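Long-range contacts in T-cell surface glycoprotein CD1A1 antigen (Gallus gallus, PDB 3JVG), which probably binds lipid antigens in an MHC class I-like groove and presents them to T cells: residues A[200-205]-A[240-245]; A[181-186]-A[269-274]; A[210-215]-A[260-265]. All coordinates share one frame; numbering follows the deposited sequence.

Interaction 1 (A[200-205]-A[240-245])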
ATOM      1  N   VAL A 200       7.446 -19.621 -15.856  1.00 31.50           N
ATOM      2  CA  VAL A 200       6.680 -18.695 -15.000  1.00 30.13           C
ATOM      3  C   VAL A 200       6.041 -19.430 -13.813  1.00 29.45           C
ATOM      4  O   VAL A 200       5.287 -20.396 -14.006  1.00 29.78           O
ATOM      5  CB  VAL A 200       5.493 -18.039 -15.749  1.00 30.71           C
ATOM      6  CG1 VAL A 200       4.851 -16.994 -14.881  1.00 27.92           C
ATOM      7  CG2 VAL A 200       5.908 -17.453 -17.109  1.00 32.11           C
ATOM      8  N   CYS A 201       6.323 -18.961 -12.596  1.00 27.66           N
ATOM      9  CA  CYS A 201       5.656 -19.464 -11.455  1.00 28.01           C
ATOM     10  C   CYS A 201       4.747 -18.317 -10.944  1.00 27.61           C
ATOM     11  O   CYS A 201       5.245 -17.240 -10.583  1.00 28.00           O
ATOM     12  CB  CYS A 201       6.680 -19.889 -10.380  1.00 27.52           C
ATOM     13  SG  CYS A 201       5.931 -20.598  -8.897  1.00 26.19           S
ATOM     14  N   ARG A 202       3.433 -18.567 -10.944  1.00 27.34           N
ATOM     15  CA  ARG A 202       2.412 -17.611 -10.524  1.00 26.08           C
ATOM     16  C   ARG A 202       1.748 -18.141  -9.262  1.00 24.62           C
ATOM     17  O   ARG A 202       1.164 -19.245  -9.248  1.00 25.28           O
ATOM     18  CB  ARG A 202       1.393 -17.390 -11.633  1.00 28.11           C
ATOM     19  CG  ARG A 202       0.173 -16.607 -11.214  1.00 30.69           C
ATOM     20  CD  ARG A 202      -0.948 -16.601 -12.294  1.00 33.19           C
ATOM     21  NE  ARG A 202      -1.949 -15.582 -11.941  1.00 34.55           N
ATOM     22  CZ  ARG A 202      -3.041 -15.304 -12.648  1.00 35.36           C
ATOM     23  NH1 ARG A 202      -3.324 -15.991 -13.738  1.00 38.50           N
ATOM     24  NH2 ARG A 202      -3.861 -14.350 -12.253  1.00 33.46           N
ATOM     25  N   VAL A 203       1.891 -17.358  -8.192  1.00 21.11           N
ATOM     26  CA  VAL A 203       1.429 -17.741  -6.900  1.00 19.71           C
ATOM     27  C   VAL A 203       0.367 -16.713  -6.533  1.00 19.74           C
ATOM     28  O   VAL A 203       0.579 -15.488  -6.668  1.00 19.06           O
ATOM     29  CB  VAL A 203       2.602 -17.668  -5.872  1.00 18.87           C
ATOM     30  CG1 VAL A 203       2.178 -18.299  -4.593  1.00 18.38           C
ATOM     31  CG2 VAL A 203       3.874 -18.414  -6.443  1.00 19.28           C
ATOM     32  N   THR A 204      -0.766 -17.198  -6.039  1.00 19.39           N
ATOM     33  CA  THR A 204      -1.790 -16.279  -5.524  1.00 18.61           C
ATOM     34  C   THR A 204      -2.448 -16.787  -4.233  1.00 18.66           C
ATOM     35  O   THR A 204      -2.134 -17.905  -3.716  1.00 18.62           O
ATOM     36  CB  THR A 204      -2.836 -15.992  -6.660  1.00 20.78           C
ATOM     37  OG1 THR A 204      -3.678 -14.845  -6.333  1.00 19.25           O
ATOM     38  CG2 THR A 204      -3.626 -17.268  -6.999  1.00 20.75           C
ATOM     39  N   SER A 205      -3.340 -15.950  -3.698  1.00 18.10           N
ATOM     40  CA  SER A 205      -4.145 -16.293  -2.546  1.00 18.18           C
ATOM     41  C   SER A 205      -3.418 -16.299  -1.195  1.00 18.12           C
ATOM     42  O   SER A 205      -4.008 -16.725  -0.234  1.00 19.32           O
ATOM     43  CB  SER A 205      -4.811 -17.658  -2.726  1.00 19.27           C
ATOM     44  OG  SER A 205      -5.643 -17.608  -3.866  1.00 22.73           O
ATOM     45  N   THR A 240      -5.284 -10.747   0.162  1.00 16.77           N
ATOM     46  CA  THR A 240      -4.333 -11.815  -0.048  1.00 16.64           C
ATOM     47  C   THR A 240      -3.451 -11.196  -1.090  1.00 16.50           C
ATOM     48  O   THR A 240      -3.732 -10.068  -1.513  1.00 16.63           O
ATOM     49  CB  THR A 240      -4.982 -13.106  -0.581  1.00 17.03           C
ATOM     50  OG1 THR A 240      -5.642 -12.881  -1.833  1.00 17.39           O
ATOM     51  CG2 THR A 240      -5.978 -13.668   0.432  1.00 17.51           C
ATOM     52  N   TYR A 241      -2.408 -11.912  -1.498  1.00 16.45           N
ATOM     53  CA  TYR A 241      -1.373 -11.387  -2.342  1.00 16.54           C
ATOM     54  C   TYR A 241      -1.050 -12.361  -3.483  1.00 16.80           C
ATOM     55  O   TYR A 241      -1.434 -13.558  -3.443  1.00 16.91           O
ATOM     56  CB  TYR A 241      -0.140 -11.119  -1.504  1.00 16.54           C
ATOM     57  CG  TYR A 241      -0.348  -9.989  -0.478  1.00 16.68           C
ATOM     58  CD1 TYR A 241      -0.245  -8.651  -0.875  1.00 17.04           C
ATOM     59  CD2 TYR A 241      -0.671 -10.268   0.853  1.00 16.74           C
ATOM     60  CE1 TYR A 241      -0.405  -7.589   0.030  1.00 17.44           C
ATOM     61  CE2 TYR A 241      -0.866  -9.216   1.805  1.00 17.16           C
ATOM     62  CZ  TYR A 241      -0.751  -7.872   1.372  1.00 18.53           C
ATOM     63  OH  TYR A 241      -0.926  -6.793   2.235  1.00 18.13           O
ATOM     64  N   GLN A 242      -0.328 -11.827  -4.492  1.00 17.17           N
ATOM     65  CA  GLN A 242       0.040 -12.558  -5.665  1.00 18.10           C
ATOM     66  C   GLN A 242       1.431 -12.198  -5.976  1.00 19.22           C
ATOM     67  O   GLN A 242       1.838 -11.046  -5.760  1.00 19.93           O
ATOM     68  CB  GLN A 242      -0.752 -12.127  -6.897  1.00 18.83           C
ATOM     69  CG  GLN A 242      -2.215 -12.325  -6.845  1.00 22.14           C
ATOM     70  CD  GLN A 242      -2.830 -12.532  -8.257  1.00 22.25           C
ATOM     71  OE1 GLN A 242      -2.161 -12.968  -9.221  1.00 22.68           O
ATOM     72  NE2 GLN A 242      -4.099 -12.196  -8.367  1.00 20.55           N
ATOM     73  N   LEU A 243       2.139 -13.168  -6.552  1.00 20.08           N
ATOM     74  CA  LEU A 243       3.537 -12.993  -6.958  1.00 22.78           C
ATOM     75  C   LEU A 243       3.737 -13.753  -8.264  1.00 23.71           C
ATOM     76  O   LEU A 243       3.166 -14.827  -8.415  1.00 24.43           O
ATOM     77  CB  LEU A 243       4.508 -13.622  -5.929  1.00 21.69           C
ATOM     78  CG  LEU A 243       5.722 -12.807  -5.454  1.00 25.65           C
ATOM     79  CD1 LEU A 243       6.873 -13.659  -4.908  1.00 27.34           C
ATOM     80  CD2 LEU A 243       6.261 -11.819  -6.482  1.00 24.77           C
ATOM     81  N   ARG A 244       4.578 -13.234  -9.168  1.00 24.81           N
ATOM     82  CA  ARG A 244       5.070 -14.043 -10.279  1.00 26.96           C
ATOM     83  C   ARG A 244       6.593 -14.048 -10.302  1.00 26.44           C
ATOM     84  O   ARG A 244       7.215 -13.029 -10.062  1.00 27.11           O
ATOM     85  CB  ARG A 244       4.524 -13.568 -11.647  1.00 29.15           C
ATOM     86  CG  ARG A 244       2.978 -13.428 -11.715  1.00 32.58           C
ATOM     87  CD  ARG A 244       2.393 -13.437 -13.129  1.00 38.07           C
ATOM     88  NE  ARG A 244       2.634 -12.215 -13.906  1.00 43.04           N
ATOM     89  CZ  ARG A 244       1.982 -11.056 -13.747  1.00 43.12           C
ATOM     90  NH1 ARG A 244       1.049 -10.935 -12.796  1.00 39.96           N
ATOM     91  NH2 ARG A 244       2.286 -10.006 -14.529  1.00 41.73           N
ATOM     92  N   SER A 245       7.179 -15.197 -10.587  1.00 26.10           N
ATOM     93  CA  SER A 245       8.629 -15.330 -10.690  1.00 26.56           C
ATOM     94  C   SER A 245       8.905 -16.063 -11.986  1.00 27.71           C
ATOM     95  O   SER A 245       8.155 -16.986 -12.348  1.00 27.41           O
ATOM     96  CB  SER A 245       9.170 -16.141  -9.471  1.00 26.42           C
ATOM     97  OG  SER A 245      10.531 -16.528  -9.651  1.00 26.45           O
TER

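Interaction 2 (A[181-186]-A[269-274])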
ATOM      1  N   VAL A 181      -3.815 -17.505   5.006  1.00 20.76           N
ATOM      2  CA  VAL A 181      -4.412 -18.101   3.799  1.00 19.98           C
ATOM      3  C   VAL A 181      -3.292 -18.736   2.999  1.00 19.98           C
ATOM      4  O   VAL A 181      -2.290 -18.085   2.721  1.00 19.33           O
ATOM      5  CB  VAL A 181      -5.269 -17.074   2.961  1.00 19.25           C
ATOM      6  CG1 VAL A 181      -6.120 -17.800   1.930  1.00 19.81           C
ATOM      7  CG2 VAL A 181      -6.240 -16.336   3.849  1.00 19.78           C
ATOM      8  N   PRO A 182      -3.418 -20.041   2.684  1.00 20.84           N
ATOM      9  CA  PRO A 182      -2.345 -20.681   1.938  1.00 20.44           C
ATOM     10  C   PRO A 182      -2.181 -20.241   0.456  1.00 19.90           C
ATOM     11  O   PRO A 182      -3.172 -20.012  -0.261  1.00 19.82           O
ATOM     12  CB  PRO A 182      -2.665 -22.181   2.012  1.00 22.07           C
ATOM     13  CG  PRO A 182      -3.866 -22.332   2.884  1.00 24.40           C
ATOM     14  CD  PRO A 182      -4.485 -20.972   3.089  1.00 22.37           C
ATOM     15  N   PRO A 183      -0.926 -20.181  -0.013  1.00 19.27           N
ATOM     16  CA  PRO A 183      -0.674 -19.897  -1.454  1.00 19.27           C
ATOM     17  C   PRO A 183      -1.187 -21.015  -2.377  1.00 21.69           C
ATOM     18  O   PRO A 183      -1.195 -22.204  -1.998  1.00 20.95           O
ATOM     19  CB  PRO A 183       0.867 -19.824  -1.550  1.00 18.68           C
ATOM     20  CG  PRO A 183       1.367 -20.659  -0.376  1.00 19.24           C
ATOM     21  CD  PRO A 183       0.311 -20.472   0.746  1.00 19.41           C
ATOM     22  N   MET A 184      -1.642 -20.615  -3.567  1.00 23.36           N
ATOM     23  CA  MET A 184      -1.838 -21.552  -4.661  1.00 25.74           C
ATOM     24  C   MET A 184      -0.857 -21.163  -5.761  1.00 25.63           C
ATOM     25  O   MET A 184      -0.597 -19.969  -6.000  1.00 25.01           O
ATOM     26  CB  MET A 184      -3.277 -21.505  -5.139  1.00 28.45           C
ATOM     27  CG  MET A 184      -4.286 -21.956  -4.043  1.00 32.40           C
ATOM     28  SD  MET A 184      -6.097 -21.762  -4.320  1.00 45.32           S
ATOM     29  CE  MET A 184      -6.270 -20.091  -4.948  1.00 37.97           C
ATOM     30  N   ALA A 185      -0.280 -22.163  -6.409  1.00 26.07           N
ATOM     31  CA  ALA A 185       0.771 -21.915  -7.407  1.00 25.64           C
ATOM     32  C   ALA A 185       0.577 -22.728  -8.678  1.00 26.92           C
ATOM     33  O   ALA A 185       0.263 -23.895  -8.596  1.00 27.51           O
ATOM     34  CB  ALA A 185       2.112 -22.218  -6.805  1.00 25.58           C
ATOM     35  N   VAL A 186       0.740 -22.092  -9.838  1.00 27.23           N
ATOM     36  CA  VAL A 186       0.860 -22.787 -11.115  1.00 29.58           C
ATOM     37  C   VAL A 186       2.198 -22.428 -11.816  1.00 30.19           C
ATOM     38  O   VAL A 186       2.755 -21.317 -11.615  1.00 28.03           O
ATOM     39  CB  VAL A 186      -0.310 -22.500 -12.095  1.00 31.18           C
ATOM     40  CG1 VAL A 186      -1.617 -23.053 -11.562  1.00 32.28           C
ATOM     41  CG2 VAL A 186      -0.419 -20.998 -12.387  1.00 29.08           C
ATOM     42  N   ARG A 269       7.426 -26.729   5.641  1.00 48.48           N
ATOM     43  CA  ARG A 269       6.934 -27.587   4.576  1.00 47.62           C
ATOM     44  C   ARG A 269       6.616 -26.643   3.428  1.00 44.45           C
ATOM     45  O   ARG A 269       6.026 -25.600   3.628  1.00 44.37           O
ATOM     46  CB  ARG A 269       5.711 -28.373   5.066  1.00 49.20           C
ATOM     47  CG  ARG A 269       5.190 -29.479   4.157  1.00 52.37           C
ATOM     48  CD  ARG A 269       4.209 -28.930   3.093  1.00 55.02           C
ATOM     49  N   SER A 270       7.061 -26.947   2.228  1.00 42.59           N
ATOM     50  CA  SER A 270       6.808 -26.011   1.137  1.00 39.59           C
ATOM     51  C   SER A 270       6.018 -26.595  -0.029  1.00 38.35           C
ATOM     52  O   SER A 270       5.938 -27.807  -0.195  1.00 39.19           O
ATOM     53  CB  SER A 270       8.106 -25.365   0.648  1.00 39.43           C
ATOM     54  OG  SER A 270       9.131 -26.326   0.518  1.00 39.70           O
ATOM     55  N   LEU A 271       5.419 -25.697  -0.796  1.00 35.49           N
ATOM     56  CA  LEU A 271       4.743 -26.009  -2.036  1.00 35.37           C
ATOM     57  C   LEU A 271       5.794 -26.302  -3.117  1.00 35.63           C
ATOM     58  O   LEU A 271       6.706 -25.482  -3.357  1.00 33.89           O
ATOM     59  CB  LEU A 271       3.945 -24.785  -2.461  1.00 34.58           C
ATOM     60  CG  LEU A 271       2.496 -24.945  -2.875  1.00 35.11           C
ATOM     61  CD1 LEU A 271       1.796 -25.579  -1.687  1.00 37.75           C
ATOM     62  CD2 LEU A 271       1.912 -23.605  -3.199  1.00 29.39           C
ATOM     63  N   LEU A 272       5.681 -27.464  -3.755  1.00 36.60           N
ATOM     64  CA  LEU A 272       6.593 -27.805  -4.824  1.00 37.77           C
ATOM     65  C   LEU A 272       5.833 -28.068  -6.137  1.00 37.99           C
ATOM     66  O   LEU A 272       5.104 -29.054  -6.245  1.00 39.97           O
ATOM     67  CB  LEU A 272       7.470 -28.980  -4.389  1.00 38.59           C
ATOM     68  CG  LEU A 272       8.692 -29.065  -5.288  1.00 43.26           C
ATOM     69  CD1 LEU A 272       9.654 -27.890  -5.021  1.00 43.54           C
ATOM     70  CD2 LEU A 272       9.402 -30.441  -5.177  1.00 45.96           C
ATOM     71  N   VAL A 273       6.003 -27.177  -7.116  1.00 36.52           N
ATOM     72  CA  VAL A 273       5.310 -27.272  -8.405  1.00 37.04           C
ATOM     73  C   VAL A 273       6.260 -27.490  -9.621  1.00 38.59           C
ATOM     74  O   VAL A 273       6.885 -26.538 -10.116  1.00 37.51           O
ATOM     75  CB  VAL A 273       4.403 -26.064  -8.651  1.00 35.78           C
ATOM     76  CG1 VAL A 273       3.469 -26.350  -9.837  1.00 38.03           C
ATOM     77  CG2 VAL A 273       3.600 -25.747  -7.381  1.00 35.17           C
ATOM     78  N   PRO A 274       6.339 -28.747 -10.114  1.00 40.51           N
ATOM     79  CA  PRO A 274       7.210 -29.123 -11.210  1.00 42.14           C
ATOM     80  C   PRO A 274       6.807 -28.471 -12.530  1.00 42.96           C
ATOM     81  O   PRO A 274       5.613 -28.286 -12.795  1.00 42.06           O
ATOM     82  CB  PRO A 274       7.025 -30.646 -11.295  1.00 43.99           C
ATOM     83  CG  PRO A 274       5.673 -30.893 -10.807  1.00 44.11           C
ATOM     84  CD  PRO A 274       5.463 -29.869  -9.714  1.00 42.40           C
TER

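Interaction 3 (A[210-215]-A[260-265])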
ATOM      1  N   PRO A 210       4.722 -11.891   3.593  1.00 19.78           N
ATOM      2  CA  PRO A 210       6.089 -12.458   3.370  1.00 20.93           C
ATOM      3  C   PRO A 210       5.999 -13.825   2.750  1.00 20.38           C
ATOM      4  O   PRO A 210       5.177 -14.614   3.157  1.00 19.51           O
ATOM      5  CB  PRO A 210       6.693 -12.585   4.771  1.00 21.93           C
ATOM      6  CG  PRO A 210       5.816 -11.647   5.673  1.00 22.70           C
ATOM      7  CD  PRO A 210       4.445 -11.599   5.014  1.00 20.78           C
ATOM      8  N   ILE A 211       6.819 -14.080   1.736  1.00 21.96           N
ATOM      9  CA  ILE A 211       6.799 -15.364   1.041  1.00 22.32           C
ATOM     10  C   ILE A 211       8.143 -15.526   0.411  1.00 23.71           C
ATOM     11  O   ILE A 211       8.859 -14.543   0.264  1.00 25.63           O
ATOM     12  CB  ILE A 211       5.638 -15.441  -0.042  1.00 20.67           C
ATOM     13  CG1 ILE A 211       5.366 -16.900  -0.423  1.00 19.15           C
ATOM     14  CG2 ILE A 211       5.940 -14.611  -1.293  1.00 21.07           C
ATOM     15  CD1 ILE A 211       4.126 -17.076  -1.256  1.00 19.00           C
ATOM     16  N   ALA A 212       8.508 -16.753   0.065  1.00 24.21           N
ATOM     17  CA  ALA A 212       9.761 -17.012  -0.636  1.00 25.18           C
ATOM     18  C   ALA A 212       9.444 -17.985  -1.766  1.00 25.50           C
ATOM     19  O   ALA A 212       9.018 -19.126  -1.543  1.00 26.14           O
ATOM     20  CB  ALA A 212      10.843 -17.592   0.337  1.00 25.26           C
ATOM     21  N   VAL A 213       9.619 -17.504  -2.986  1.00 25.93           N
ATOM     22  CA  VAL A 213       9.375 -18.295  -4.192  1.00 26.55           C
ATOM     23  C   VAL A 213      10.742 -18.423  -4.870  1.00 28.53           C
ATOM     24  O   VAL A 213      11.359 -17.408  -5.170  1.00 28.92           O
ATOM     25  CB  VAL A 213       8.378 -17.557  -5.113  1.00 25.99           C
ATOM     26  CG1 VAL A 213       8.236 -18.250  -6.492  1.00 26.01           C
ATOM     27  CG2 VAL A 213       6.977 -17.411  -4.401  1.00 23.25           C
ATOM     28  N   THR A 214      11.237 -19.659  -5.048  1.00 29.56           N
ATOM     29  CA  THR A 214      12.555 -19.909  -5.663  1.00 30.79           C
ATOM     30  C   THR A 214      12.420 -21.014  -6.687  1.00 30.68           C
ATOM     31  O   THR A 214      11.489 -21.805  -6.619  1.00 30.37           O
ATOM     32  CB  THR A 214      13.655 -20.341  -4.644  1.00 32.21           C
ATOM     33  OG1 THR A 214      13.243 -21.541  -3.964  1.00 34.78           O
ATOM     34  CG2 THR A 214      13.910 -19.230  -3.570  1.00 35.62           C
ATOM     35  N   TRP A 215      13.365 -21.074  -7.620  1.00 30.26           N
ATOM     36  CA  TRP A 215      13.357 -22.093  -8.646  1.00 31.00           C
ATOM     37  C   TRP A 215      14.385 -23.147  -8.269  1.00 32.08           C
ATOM     38  O   TRP A 215      15.447 -22.823  -7.746  1.00 32.76           O
ATOM     39  CB  TRP A 215      13.688 -21.480 -10.013  1.00 31.25           C
ATOM     40  CG  TRP A 215      12.537 -20.731 -10.633  1.00 30.36           C
ATOM     41  CD1 TRP A 215      12.323 -19.389 -10.605  1.00 30.68           C
ATOM     42  CD2 TRP A 215      11.447 -21.291 -11.361  1.00 29.89           C
ATOM     43  NE1 TRP A 215      11.173 -19.073 -11.279  1.00 29.66           N
ATOM     44  CE2 TRP A 215      10.621 -20.218 -11.765  1.00 27.38           C
ATOM     45  CE3 TRP A 215      11.112 -22.594 -11.757  1.00 31.78           C
ATOM     46  CZ2 TRP A 215       9.468 -20.401 -12.493  1.00 27.28           C
ATOM     47  CZ3 TRP A 215       9.962 -22.781 -12.509  1.00 31.00           C
ATOM     48  CH2 TRP A 215       9.141 -21.684 -12.849  1.00 30.33           C
ATOM     49  N   ARG A 260       9.502 -23.582  -6.038  1.00 26.35           N
ATOM     50  CA  ARG A 260       9.347 -23.887  -4.610  1.00 26.06           C
ATOM     51  C   ARG A 260       8.751 -22.661  -3.897  1.00 24.80           C
ATOM     52  O   ARG A 260       9.299 -21.564  -3.993  1.00 24.74           O
ATOM     53  CB  ARG A 260      10.669 -24.305  -3.949  1.00 25.54           C
ATOM     54  CG  ARG A 260      10.449 -24.796  -2.509  1.00 28.77           C
ATOM     55  CD  ARG A 260      11.749 -24.987  -1.654  1.00 32.86           C
ATOM     56  NE  ARG A 260      12.725 -23.896  -1.798  1.00 36.40           N
ATOM     57  CZ  ARG A 260      14.022 -23.984  -1.465  1.00 40.79           C
ATOM     58  NH1 ARG A 260      14.522 -25.109  -0.960  1.00 42.00           N
ATOM     59  NH2 ARG A 260      14.832 -22.948  -1.647  1.00 40.22           N
ATOM     60  N   VAL A 261       7.627 -22.866  -3.213  1.00 23.41           N
ATOM     61  CA  VAL A 261       6.958 -21.783  -2.482  1.00 24.05           C
ATOM     62  C   VAL A 261       6.975 -22.073  -0.959  1.00 23.72           C
ATOM     63  O   VAL A 261       6.407 -23.067  -0.528  1.00 24.09           O
ATOM     64  CB  VAL A 261       5.498 -21.612  -2.964  1.00 22.92           C
ATOM     65  CG1 VAL A 261       4.859 -20.439  -2.270  1.00 24.18           C
ATOM     66  CG2 VAL A 261       5.473 -21.460  -4.537  1.00 23.21           C
ATOM     67  N   GLN A 262       7.665 -21.218  -0.186  1.00 23.58           N
ATOM     68  CA  GLN A 262       7.721 -21.307   1.280  1.00 24.11           C
ATOM     69  C   GLN A 262       6.899 -20.165   1.911  1.00 23.90           C
ATOM     70  O   GLN A 262       7.083 -18.975   1.561  1.00 22.50           O
ATOM     71  CB  GLN A 262       9.170 -21.241   1.756  1.00 25.19           C
ATOM     72  CG  GLN A 262      10.005 -22.462   1.399  1.00 28.31           C
ATOM     73  CD  GLN A 262      11.507 -22.231   1.606  1.00 33.10           C
ATOM     74  OE1 GLN A 262      12.109 -22.855   2.448  1.00 38.09           O
ATOM     75  NE2 GLN A 262      12.102 -21.347   0.827  1.00 34.15           N
ATOM     76  N   HIS A 263       5.989 -20.532   2.821  1.00 23.19           N
ATOM     77  CA  HIS A 263       5.036 -19.601   3.384  1.00 22.56           C
ATOM     78  C   HIS A 263       4.640 -20.088   4.754  1.00 24.91           C
ATOM     79  O   HIS A 263       4.496 -21.306   4.982  1.00 25.40           O
ATOM     80  CB  HIS A 263       3.796 -19.442   2.499  1.00 20.61           C
ATOM     81  CG  HIS A 263       2.894 -18.316   2.935  1.00 19.26           C
ATOM     82  ND1 HIS A 263       1.717 -18.529   3.640  1.00 19.54           N
ATOM     83  CD2 HIS A 263       3.005 -16.973   2.784  1.00 18.73           C
ATOM     84  CE1 HIS A 263       1.147 -17.364   3.907  1.00 19.11           C
ATOM     85  NE2 HIS A 263       1.918 -16.405   3.412  1.00 19.30           N
ATOM     86  N   CYS A 264       4.462 -19.160   5.680  1.00 25.91           N
ATOM     87  CA  CYS A 264       4.209 -19.568   7.044  1.00 28.18           C
ATOM     88  C   CYS A 264       2.877 -20.365   7.176  1.00 27.08           C
ATOM     89  O   CYS A 264       2.786 -21.196   8.043  1.00 26.83           O
ATOM     90  CB  CYS A 264       4.316 -18.373   8.016  1.00 29.54           C
ATOM     91  SG  CYS A 264       3.037 -17.101   7.728  1.00 37.57           S
ATOM     92  N   SER A 265       1.886 -20.163   6.278  1.00 25.67           N
ATOM     93  CA  SER A 265       0.599 -20.928   6.344  1.00 25.62           C
ATOM     94  C   SER A 265       0.841 -22.418   6.192  1.00 27.13           C
ATOM     95  O   SER A 265      -0.023 -23.244   6.530  1.00 26.59           O
ATOM     96  CB  SER A 265      -0.394 -20.500   5.258  1.00 23.90           C
ATOM     97  OG  SER A 265       0.172 -20.710   3.966  1.00 22.31           O
TER
HETATM   98  O   HOH W   1      11.072 -20.999  -1.798  1.00  9.26           O

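Interaction 1 (A[200-205]-A[240-245])
T204 and Q242 lie side by side on the face of the sheet that also carries R202 and R244. OG1 of T204 stands anti to the backbone N (chi1 -166°) and meets the aliphatic part of Q242 in a tight approach, 3.0 Å from its CG. R202 runs alongside Q242 in the same direction. Its chain is extended, with CG anti to the backbone N (chi1 170°), and brings the edge of the guanidinium up to the amide, whose plane is turned 28° from its own. NH2 of R202 is 3.7 Å from OE1 of Q242, a proximity rather than a bond, and R244 bends at chi3. The polar ends look outward: T204 OG1, Q242 NE2 and R202 NH2 hydrogen-bond to the chain of another protein, probably beta2-microglobulin as in other CD1 proteins, and R244 makes a cation-pi contact with an aromatic side chain there. T204 OG1 and Q242 NE2 also bond N236.

C201, V203, L243 and S245 occupy the other face, turned to the core. V203 CB and L243 CB sit 4.5 Å apart, and SG of C201 is bonded to C259 of the second sheet. The antiparallel backbones are joined by pairs of hydrogen bonds: C201 N reaches S245 O at 2.7 Å, and V203 N reaches L243 O at 2.8 Å, both almost straight, while S245 N and L243 N return bonds to C201 O and V203 O. By topology these are strands B and E, neighbours in the four-stranded sheet of a C1-set domain.

The chemistry thus divides by face. The inner face is mainly apolar, with the buried S245 hydroxyl satisfied by weak bonds to W215 and S229; the outer is a polar surface that bonds both N236 and the partner protein.

Interaction 2 (A[181-186]-A[269-274])
A185 and L271 meet across the gap between the two sheets of the immunoglobulin domain, where edge strands face each other without sharing a backbone bond. Strands 184-186 and 271-274 run nearly parallel, 17° apart in direction, but their axes come no closer than 7.7 Å. That is too wide for strand pairing, and no hydrogen bond joins the segments.

Apolar contacts between side chains carry the interaction. The methyl of A185 points at the opposite strand and touches a branch of each of two residues there: its CB is 3.9 Å from CD2 of L271 and also 3.9 Å from CG2 of V273. On V273 the touching methyl is the one anti to the carbonyl carbon, while CG1 stands anti to the backbone N (chi1 -167°). P183 adds its ring, with CG 4.1 Å from CD2 of L271; the proline ring and the leucine branch pass alongside, pointing opposite ways.

Side chain against backbone is the second kind of contact. The same CD2 of L271 lies 3.6 Å from the carbonyl O of P183, so a single methyl meets the ring and carbonyl of the proline as well as the alanine methyl. Each strand finds its backbone partners within its own sheet: M184 and V186 pair with T204 and R202, and L271 and V273 with V261 and C259.

With only van der Waals contact among apolar groups, this margin of the sandwich depends on shape rather than on directed bonds. At this edge the sheets meet through a few methyls and a proline ring, and the surface they bury is modest.

Interaction 3 (A[210-215]-A[260-265])
R260 and T214 have the most surface buried here, and they sit opposite each other on adjacent strands as a hydrogen-bonded antiparallel pair. R260 N reaches T214 O at 2.7 Å, and T214 N returns a bond to R260 O. Their side chains run side by side in the same direction. T214 places OG1 between its backbone N and carbonyl carbon (chi1 59°), while the arginine bends at chi3, bringing the edge of its guanidinium to that hydroxyl. The bond from NH2 of R260 to OG1 of T214 is weak, at 3.1 Å with an angle of 135°, and NH2 also has a long, weak ion pair with E221.

Q262, next in buried surface, pairs with A212 through two backbone bonds. Its extended side chain brings NE2 to a water at 2.8 Å. That water donates to A212 O and R260 O and also bonds T214 OG1, tying polar groups of both strands together over this face.

On the other face, V261 meets I211, whose CD1 approaches V261 CG1 to 3.6 Å. Beyond the strand pairing, the I211 side chain crosses that of H263 at about a right angle, its CG1 4.0 Å from CD2 of H263. The imidazole is held at both nitrogens: ND1 shares a hydrogen bond with S265 OG, and NE2 bonds P208 O.

Strands 212-217 and 257-262 form the middle of their sheet, between 220-221 and 271-274. I211, V213 and W215 reach inward to the opposing strands 197-206 and 241-249, and V261 packs on L271 of the adjoining edge strand, while the water-bridged face turns away from the sandwich core.

Overall arrangement
From the N terminus, the chain passes through the eight-stranded sheet and its helices, the last being 174-177, and then reaches 181-186, the first segment of interaction 2, which is closed only by 269-274. This widest loop encloses the other two contacts. Within it, 200-205 opens interaction 1 and 210-215 opens interaction 3; 240-245 then closes the former before 260-265 closes the latter, so these two cross. Interaction 1 joins the two middle strands of one immunoglobulin sheet and interaction 3 those of the other, with V213 packing on L243 and S245 between them. Interaction 2 spans the sheets at an edge: 181-186 lies next to strand 197-206 of interaction 1, and 269-274 next to strand 257-262 of interaction 3.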